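Local coordinates for protein NAD nucleotidase (Haemophilus influenzae, PDB 3ZTV) that hydrolyses NAD to adenosine and nicotinamide riboside in the periplasm, combining pyrophosphatase and 5'-nucleotidase activities in one zinc-dependent enzyme, at residues N33-Q38 with K318-T323; T75-L80 with S348-L353. One frame throughout, in Å; residues are numbered along the deposited sequence.

Contact 1 (N33-Q38 with K318-T323)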
# COMPACT_ATOMS: atom_id res chain seq x y z
N ASN A 33 -0.43 11.48 42.80
CA ASN A 33 -0.94 12.44 43.77
C ASN A 33 -2.02 11.79 44.61
O ASN A 33 -3.14 11.58 44.14
CB ASN A 33 -1.45 13.70 43.08
CG ASN A 33 -1.50 14.89 44.03
OD1 ASN A 33 -2.47 15.08 44.75
ND2 ASN A 33 -0.43 15.68 44.04
N LEU A 34 -1.67 11.48 45.85
CA LEU A 34 -2.54 10.74 46.75
C LEU A 34 -2.85 11.59 47.97
O LEU A 34 -1.94 12.06 48.66
CB LEU A 34 -1.86 9.44 47.18
CG LEU A 34 -2.61 8.46 48.08
CD1 LEU A 34 -3.92 8.04 47.43
CD2 LEU A 34 -1.75 7.24 48.38
N ASN A 35 -4.14 11.80 48.23
CA ASN A 35 -4.55 12.69 49.31
C ASN A 35 -3.81 14.03 49.25
O ASN A 35 -3.45 14.59 50.28
CB ASN A 35 -4.36 12.03 50.68
CG ASN A 35 -5.24 10.81 50.87
OD1 ASN A 35 -4.97 9.96 51.72
ND2 ASN A 35 -6.29 10.70 50.07
N GLY A 36 -3.58 14.53 48.04
CA GLY A 36 -3.02 15.86 47.84
C GLY A 36 -1.51 15.97 47.75
O GLY A 36 -0.99 17.04 47.40
N GLN A 37 -0.80 14.89 48.05
CA GLN A 37 0.66 14.93 48.08
C GLN A 37 1.30 14.00 47.06
O GLN A 37 0.81 12.89 46.82
CB GLN A 37 1.17 14.55 49.48
CG GLN A 37 0.49 15.31 50.61
CD GLN A 37 1.41 15.50 51.80
OE1 GLN A 37 1.77 14.54 52.48
NE2 GLN A 37 1.79 16.74 52.06
N GLN A 38 2.39 14.44 46.45
CA GLN A 38 3.15 13.57 45.56
C GLN A 38 3.74 12.41 46.35
O GLN A 38 4.39 12.61 47.38
CB GLN A 38 4.25 14.33 44.81
CG GLN A 38 5.14 13.41 43.99
CD GLN A 38 5.62 14.05 42.70
OE1 GLN A 38 6.80 14.37 42.55
NE2 GLN A 38 4.70 14.22 41.76
N LYS A 318 -2.68 5.23 57.08
CA LYS A 318 -4.00 4.62 57.04
C LYS A 318 -4.93 5.34 56.05
O LYS A 318 -5.65 4.69 55.29
CB LYS A 318 -4.61 4.56 58.44
CG LYS A 318 -3.92 3.57 59.37
CD LYS A 318 -4.56 3.54 60.75
CE LYS A 318 -3.93 2.48 61.65
NZ LYS A 318 -2.51 2.79 62.00
N LYS A 319 -4.90 6.67 56.05
CA LYS A 319 -5.73 7.44 55.14
C LYS A 319 -5.34 7.21 53.68
O LYS A 319 -6.19 7.13 52.79
CB LYS A 319 -5.66 8.94 55.46
CG LYS A 319 -6.33 9.32 56.77
CD LYS A 319 -6.01 10.76 57.15
CE LYS A 319 -6.50 11.08 58.55
NZ LYS A 319 -5.94 12.37 59.04
N ALA A 320 -4.03 7.12 53.44
CA ALA A 320 -3.51 6.83 52.11
C ALA A 320 -4.01 5.47 51.61
O ALA A 320 -4.51 5.35 50.49
CB ALA A 320 -1.99 6.85 52.13
N LEU A 321 -3.90 4.46 52.46
CA LEU A 321 -4.35 3.12 52.12
C LEU A 321 -5.86 3.08 51.90
O LEU A 321 -6.33 2.46 50.95
CB LEU A 321 -3.94 2.12 53.21
CG LEU A 321 -2.45 1.78 53.32
CD1 LEU A 321 -2.17 0.99 54.59
CD2 LEU A 321 -1.98 1.03 52.08
N ASP A 322 -6.61 3.74 52.77
CA ASP A 322 -8.06 3.77 52.63
C ASP A 322 -8.48 4.37 51.30
O ASP A 322 -9.40 3.88 50.64
CB ASP A 322 -8.70 4.54 53.79
CG ASP A 322 -8.68 3.77 55.09
OD1 ASP A 322 -8.43 2.54 55.07
OD2 ASP A 322 -8.92 4.39 56.15
N THR A 323 -7.83 5.45 50.89
CA THR A 323 -8.15 6.06 49.61
C THR A 323 -7.93 5.08 48.45
O THR A 323 -8.81 4.89 47.61
CB THR A 323 -7.35 7.36 49.37
OG1 THR A 323 -7.77 8.35 50.32
CG2 THR A 323 -7.58 7.90 47.97

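Contact 2 (T75-L80 with S348-L353)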
# COMPACT_ATOMS: atom_id res chain seq x y z
N THR A 75 14.81 -4.61 29.97
CA THR A 75 15.50 -4.89 31.24
C THR A 75 16.45 -6.07 31.05
O THR A 75 16.43 -6.74 30.02
CB THR A 75 14.53 -5.29 32.36
OG1 THR A 75 14.14 -6.65 32.16
CG2 THR A 75 13.29 -4.38 32.41
N LEU A 76 17.27 -6.34 32.07
CA LEU A 76 18.17 -7.49 32.03
C LEU A 76 17.44 -8.83 32.00
O LEU A 76 18.03 -9.86 31.69
CB LEU A 76 19.17 -7.46 33.20
CG LEU A 76 20.28 -6.41 33.13
CD1 LEU A 76 21.11 -6.46 34.40
CD2 LEU A 76 21.16 -6.62 31.92
N TYR A 77 16.14 -8.83 32.31
CA TYR A 77 15.37 -10.07 32.19
C TYR A 77 15.28 -10.54 30.75
O TYR A 77 15.11 -11.74 30.49
CB TYR A 77 13.98 -9.93 32.81
CG TYR A 77 13.98 -10.05 34.32
CD1 TYR A 77 14.19 -11.29 34.95
CD2 TYR A 77 13.78 -8.95 35.13
CE1 TYR A 77 14.19 -11.40 36.33
CE2 TYR A 77 13.78 -9.05 36.52
CZ TYR A 77 13.98 -10.29 37.11
OH TYR A 77 14.00 -10.42 38.49
N PHE A 78 15.39 -9.62 29.79
CA PHE A 78 15.54 -10.04 28.41
C PHE A 78 16.98 -10.42 28.10
O PHE A 78 17.26 -11.52 27.65
CB PHE A 78 15.10 -8.98 27.39
CG PHE A 78 15.42 -9.39 26.00
CD1 PHE A 78 14.76 -10.45 25.43
CD2 PHE A 78 16.46 -8.80 25.31
CE1 PHE A 78 15.07 -10.88 24.16
CE2 PHE A 78 16.78 -9.23 24.03
CZ PHE A 78 16.08 -10.27 23.47
N THR A 79 17.88 -9.46 28.33
CA THR A 79 19.28 -9.58 27.93
C THR A 79 19.95 -10.86 28.41
O THR A 79 20.67 -11.50 27.65
CB THR A 79 20.06 -8.38 28.48
OG1 THR A 79 19.36 -7.17 28.14
CG2 THR A 79 21.47 -8.33 27.90
N LEU A 80 19.70 -11.25 29.65
CA LEU A 80 20.43 -12.37 30.23
C LEU A 80 19.77 -13.72 29.98
O LEU A 80 20.37 -14.76 30.26
CB LEU A 80 20.63 -12.14 31.73
CG LEU A 80 21.42 -10.88 32.04
CD1 LEU A 80 21.47 -10.61 33.54
CD2 LEU A 80 22.83 -10.97 31.48
N SER A 348 17.27 -14.71 41.08
CA SER A 348 18.51 -15.31 41.58
C SER A 348 19.50 -15.58 40.44
O SER A 348 20.69 -15.28 40.56
CB SER A 348 18.19 -16.59 42.34
OG SER A 348 17.51 -16.31 43.55
N GLU A 349 19.01 -16.15 39.34
CA GLU A 349 19.87 -16.40 38.18
C GLU A 349 20.41 -15.08 37.62
O GLU A 349 21.59 -14.98 37.26
CB GLU A 349 19.13 -17.17 37.10
CG GLU A 349 18.79 -18.62 37.46
CD GLU A 349 18.02 -19.34 36.36
OE1 GLU A 349 18.08 -18.89 35.20
OE2 GLU A 349 17.36 -20.36 36.67
N LYS A 350 19.54 -14.08 37.53
CA LYS A 350 19.92 -12.78 37.00
C LYS A 350 21.08 -12.17 37.78
O LYS A 350 22.02 -11.61 37.19
CB LYS A 350 18.71 -11.83 36.99
CG LYS A 350 18.97 -10.49 36.33
CD LYS A 350 17.69 -9.68 36.19
CE LYS A 350 17.23 -9.13 37.52
NZ LYS A 350 18.05 -7.96 37.93
N ASP A 351 21.04 -12.30 39.11
CA ASP A 351 22.09 -11.72 39.95
C ASP A 351 23.45 -12.36 39.68
O ASP A 351 24.48 -11.69 39.77
CB ASP A 351 21.71 -11.81 41.43
CG ASP A 351 20.53 -10.92 41.78
OD1 ASP A 351 20.20 -10.01 40.98
OD2 ASP A 351 19.94 -11.11 42.86
N ARG A 352 23.46 -13.64 39.34
CA ARG A 352 24.69 -14.33 38.96
C ARG A 352 25.15 -13.89 37.57
O ARG A 352 26.28 -13.48 37.37
CB ARG A 352 24.52 -15.85 39.01
CG ARG A 352 24.10 -16.41 40.37
CD ARG A 352 23.99 -17.93 40.33
NE ARG A 352 25.29 -18.60 40.43
CZ ARG A 352 25.46 -19.91 40.27
NH1 ARG A 352 24.43 -20.70 39.99
NH2 ARG A 352 26.68 -20.44 40.39
N LEU A 353 24.23 -13.95 36.61
CA LEU A 353 24.56 -13.68 35.21
C LEU A 353 24.99 -12.24 34.95
O LEU A 353 25.79 -11.98 34.05
CB LEU A 353 23.38 -14.05 34.29
CG LEU A 353 23.01 -15.54 34.30
CD1 LEU A 353 21.70 -15.78 33.55
CD2 LEU A 353 24.15 -16.36 33.69

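Contact 1 (N33-Q38 with K318-T323)
Leu34 supplies the apolar half of this contact by dividing its two methyls between two residues one helical turn apart. CD2 packs on the CB of Ala320 at 3.8 Å, while CD1 lies 3.7 Å from CG2 of Thr323. With CG anti to the backbone N (chi1 -178°), the branch is carried out toward the helix, where the side chains of Leu34 and Thr323 lie alongside each other, running opposite ways. Leu324 of helix 314-325 also touches Leu34, and Leu312 adds to the cover over Ala320.

Segment 33-38 is the turn end of a beta hairpin with a two-residue loop, strands 28-34 and 37-43 being joined by a type I' turn from Leu34 to Gln37, closed by Leu34 N to Gln37 O (3.0 Å) and Gln37 N to Leu34 O (3.1 Å). Asn35 and Gly36 form its tip, both with positive phi, and the tip meets helix 314-325.

Polar contact comes from the Asn35 side chain, whose amide end reaches the hydroxyl of Thr323 and the backbone at Lys319 and Ala320. Within the helix, Thr323 OG1 donates to Lys319 O at 3.2 Å. That carbonyl also accepts from Thr323 N, the two donors arriving from opposite faces of its plane.

Contact 2 (T75-L80 with S348-L353)
Lys350 sets CD and CE over one face of the Tyr77 ring. CD stands 3.8 Å from the ring centroid and only 7° off the normal, which makes this a CH-pi contact over the centre of the ring. CE sits farther toward the phenol end, 3.5 Å from CZ of Tyr77, and the two side chains cross at about a right angle. The same lysine touches two leucines: its CD meets CB of Leu76 at 4.0 Å, and its CG meets CD1 of Leu80 at 3.7 Å. One turn further along the helix, Leu353 extends the apolar patch, with its CB 4.0 Å from CD1 of Leu80 and its own CD1 against the Leu80 carbonyl oxygen.

In Lys350, CG anti to the backbone N (chi1 -174°) puts that carbon beside Leu80 CD1, and the bend at chi3 (73°) brings CE over the phenol end of the ring. No hydrogen bond links the segments, so the contact is apolar packing of residues 76-80, which include the short helix 76-79 of the calcineurin-like metallophosphoesterase region, against the last turn of helix 337-353.

Farther out, the Tyr77 hydroxyl is hydrogen-bonded to Glu26, and the Tyr77 side chain also touches Tyr346 and Lys347. Thr75 is the N-cap of helix 76-79: its OG1 accepts from Tyr77 N at 3.0 Å and is also hydrogen-bonded to Ser23 O. The Tyr77 side chain lies about 9 Å from that of His22, a zinc ligand, while Leu76 and Leu80 reach helix 423-429 through Tyr427 and Phe423, respectively.

How the contacts relate
From the N terminus, the chain first makes the hairpin 33-38 and then segment 75-80 with the short helix 76-79, both in the calcineurin-like phosphoesterase region. It returns much later with 318-323 on helix 314-325, closing contact 1 across 280 residues, and then with 348-353 on helix 337-353, closing contact 2 across 268. The segments alternate, so the two loops cross rather than nest. The contacts do not touch: their centres are 35 Å apart and their nearest atoms about 22 Å. Two successive helices are thus tied back to this early region, one at a hairpin, in a contact whose centre is 29 Å from the centre of the chain, the other nearer the zinc site.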